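Local structure of ornithine carbamoyltransferase (Giardia intestinalis, 3GRF) at residues R180-A183 / E188-V191. The protein probably catalyses the transfer of the carbamoyl group between carbamoyl phosphate and ornithine, working in the parasite's arginine degradation pathway. Residues are numbered along the deposited sequence; the frame is centred on the assembly and turned at random.
Sequences RGCA and ECHV
A disulfide joins Cys-182 to Cys-189, with SG of Cys-182 2.1 Å from SG of Cys-189, and it makes up the whole contact between residues 180-183 and 188-191. Both CB atoms point toward the opposing segment, and the CA atoms of Cys-182 and Cys-189 lie 6.2 Å apart. The CB-SG-SG-CB torsion, 59°, is well below the near-right angle usual for disulfides. With CB of Cys-182 2.9 Å from SG of Cys-189 but CB of Cys-189 3.4 Å from SG of Cys-182, the bond angle is narrow at the Cys-182 sulfur and wide at Cys-189, probably straining the bridge somewhat. On the helix, Cys-182 SG is anti to the carbonyl carbon and beside the backbone N (chi1 -78°); Cys-189 turns off a staggered rotation (chi1 -129°), probably to reach it.

The bridge lies within a beta-alpha-beta unit of strand 164-167, helix 173-185 and strand 188-192, in the Rossmann-like ornithine-binding domain. It ties the last turn of the crossover helix to the start of the next strand, across a short connection, and is buried between helix and sheet.

Apolar packing continues around the bridge: Phe-164 of the neighbouring strand touches both cysteine side chains, and Ile-222 of strand 221-225 meets Cys-189. Backbone hydrogen bonds seat the strand in the parallel sheet, Cys-189 pairing with Ser-221 and Lys-223 while Glu-188 and His-190 bond to Phe-164 on strand 164-167.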
ATOM      1  N   ARG A 180      19.502 -11.780  24.641  1.00 30.00           N
ATOM      2  CA  ARG A 180      20.253 -10.518  24.431  1.00 25.36           C
ATOM      3  C   ARG A 180      19.622  -9.315  25.151  1.00 30.32           C
ATOM      4  O   ARG A 180      20.352  -8.487  25.702  1.00 27.38           O
ATOM      5  CB  ARG A 180      20.435 -10.188  22.938  1.00 30.78           C
ATOM      6  CG  ARG A 180      21.323 -11.166  22.092  1.00 27.47           C
ATOM      7  CD  ARG A 180      21.128 -10.903  20.587  1.00 28.74           C
ATOM      8  NE  ARG A 180      21.574 -12.039  19.725  1.00 32.37           N
ATOM      9  CZ  ARG A 180      20.855 -12.585  18.739  1.00 34.19           C
ATOM     10  NH1 ARG A 180      19.632 -12.151  18.477  1.00 28.67           N
ATOM     11  NH2 ARG A 180      21.340 -13.596  18.019  1.00 27.89           N
ATOM     12  N   GLY A 181      18.288  -9.169  25.087  1.00 25.45           N
ATOM     13  CA  GLY A 181      17.610  -8.036  25.752  1.00 29.05           C
ATOM     14  C   GLY A 181      17.842  -8.096  27.258  1.00 30.80           C
ATOM     15  O   GLY A 181      18.191  -7.101  27.880  1.00 31.37           O
ATOM     16  N   CYS A 182      17.667  -9.282  27.836  1.00 17.79           N
ATOM     17  CA  CYS A 182      17.881  -9.523  29.250  1.00 27.74           C
ATOM     18  C   CYS A 182      19.333  -9.188  29.608  1.00 29.74           C
ATOM     19  O   CYS A 182      19.583  -8.520  30.575  1.00 29.85           O
ATOM     20  CB  CYS A 182      17.673 -11.000  29.598  1.00 29.00           C
ATOM     21  SG  CYS A 182      16.028 -11.635  29.764  1.00 34.90           S
ATOM     22  N   ALA A 183      20.295  -9.728  28.879  1.00 28.51           N
ATOM     23  CA  ALA A 183      21.697  -9.457  29.187  1.00 27.51           C
ATOM     24  C   ALA A 183      21.959  -7.954  29.238  1.00 29.90           C
ATOM     25  O   ALA A 183      22.650  -7.483  30.126  1.00 24.83           O
ATOM     26  CB  ALA A 183      22.544 -10.058  28.147  1.00 26.96           C
ATOM     27  N   GLU A 188      18.016 -11.481  35.203  1.00 32.69           N
ATOM     28  CA  GLU A 188      18.171 -12.915  35.323  1.00 36.99           C
ATOM     29  C   GLU A 188      17.271 -13.569  34.257  1.00 34.83           C
ATOM     30  O   GLU A 188      16.052 -13.398  34.242  1.00 29.62           O
ATOM     31  CB  GLU A 188      17.814 -13.350  36.740  1.00 40.29           C
ATOM     32  CG  GLU A 188      17.811 -14.820  36.921  1.00 59.78           C
ATOM     33  CD  GLU A 188      18.816 -15.276  37.936  1.00 71.70           C
ATOM     34  OE1 GLU A 188      19.925 -14.676  37.967  1.00 79.92           O
ATOM     35  OE2 GLU A 188      18.508 -16.242  38.684  1.00 56.87           O
ATOM     36  N   CYS A 189      17.887 -14.240  33.306  1.00 30.01           N
ATOM     37  CA  CYS A 189      17.102 -14.851  32.229  1.00 39.59           C
ATOM     38  C   CYS A 189      17.270 -16.370  32.413  1.00 28.31           C
ATOM     39  O   CYS A 189      18.386 -16.850  32.483  1.00 37.28           O
ATOM     40  CB  CYS A 189      17.628 -14.364  30.873  1.00 36.26           C
ATOM     41  SG  CYS A 189      16.448 -13.672  29.602  1.00 72.23           S
ATOM     42  N   HIS A 190      16.180 -17.129  32.498  1.00 37.30           N
ATOM     43  CA  HIS A 190      16.274 -18.618  32.569  1.00 31.41           C
ATOM     44  C   HIS A 190      15.753 -19.170  31.243  1.00 34.89           C
ATOM     45  O   HIS A 190      14.640 -18.845  30.833  1.00 36.71           O
ATOM     46  CB  HIS A 190      15.366 -19.199  33.661  1.00 36.07           C
ATOM     47  CG  HIS A 190      15.738 -18.831  35.060  1.00 44.02           C
ATOM     48  ND1 HIS A 190      16.730 -17.919  35.372  1.00 46.72           N
ATOM     49  CD2 HIS A 190      15.245 -19.274  36.241  1.00 41.72           C
ATOM     50  CE1 HIS A 190      16.812 -17.807  36.687  1.00 46.06           C
ATOM     51  NE2 HIS A 190      15.919 -18.615  37.236  1.00 39.74           N
ATOM     52  N   VAL A 191      16.526 -20.016  30.575  1.00 37.33           N
ATOM     53  CA  VAL A 191      16.041 -20.614  29.346  1.00 37.33           C
ATOM     54  C   VAL A 191      15.657 -22.051  29.597  1.00 39.58           C
ATOM     55  O   VAL A 191      16.507 -22.873  29.974  1.00 40.19           O
ATOM     56  CB  VAL A 191      17.054 -20.515  28.210  1.00 36.43           C
ATOM     57  CG1 VAL A 191      16.476 -21.155  26.964  1.00 32.92           C
ATOM     58  CG2 VAL A 191      17.455 -19.028  27.963  1.00 37.74           C
TER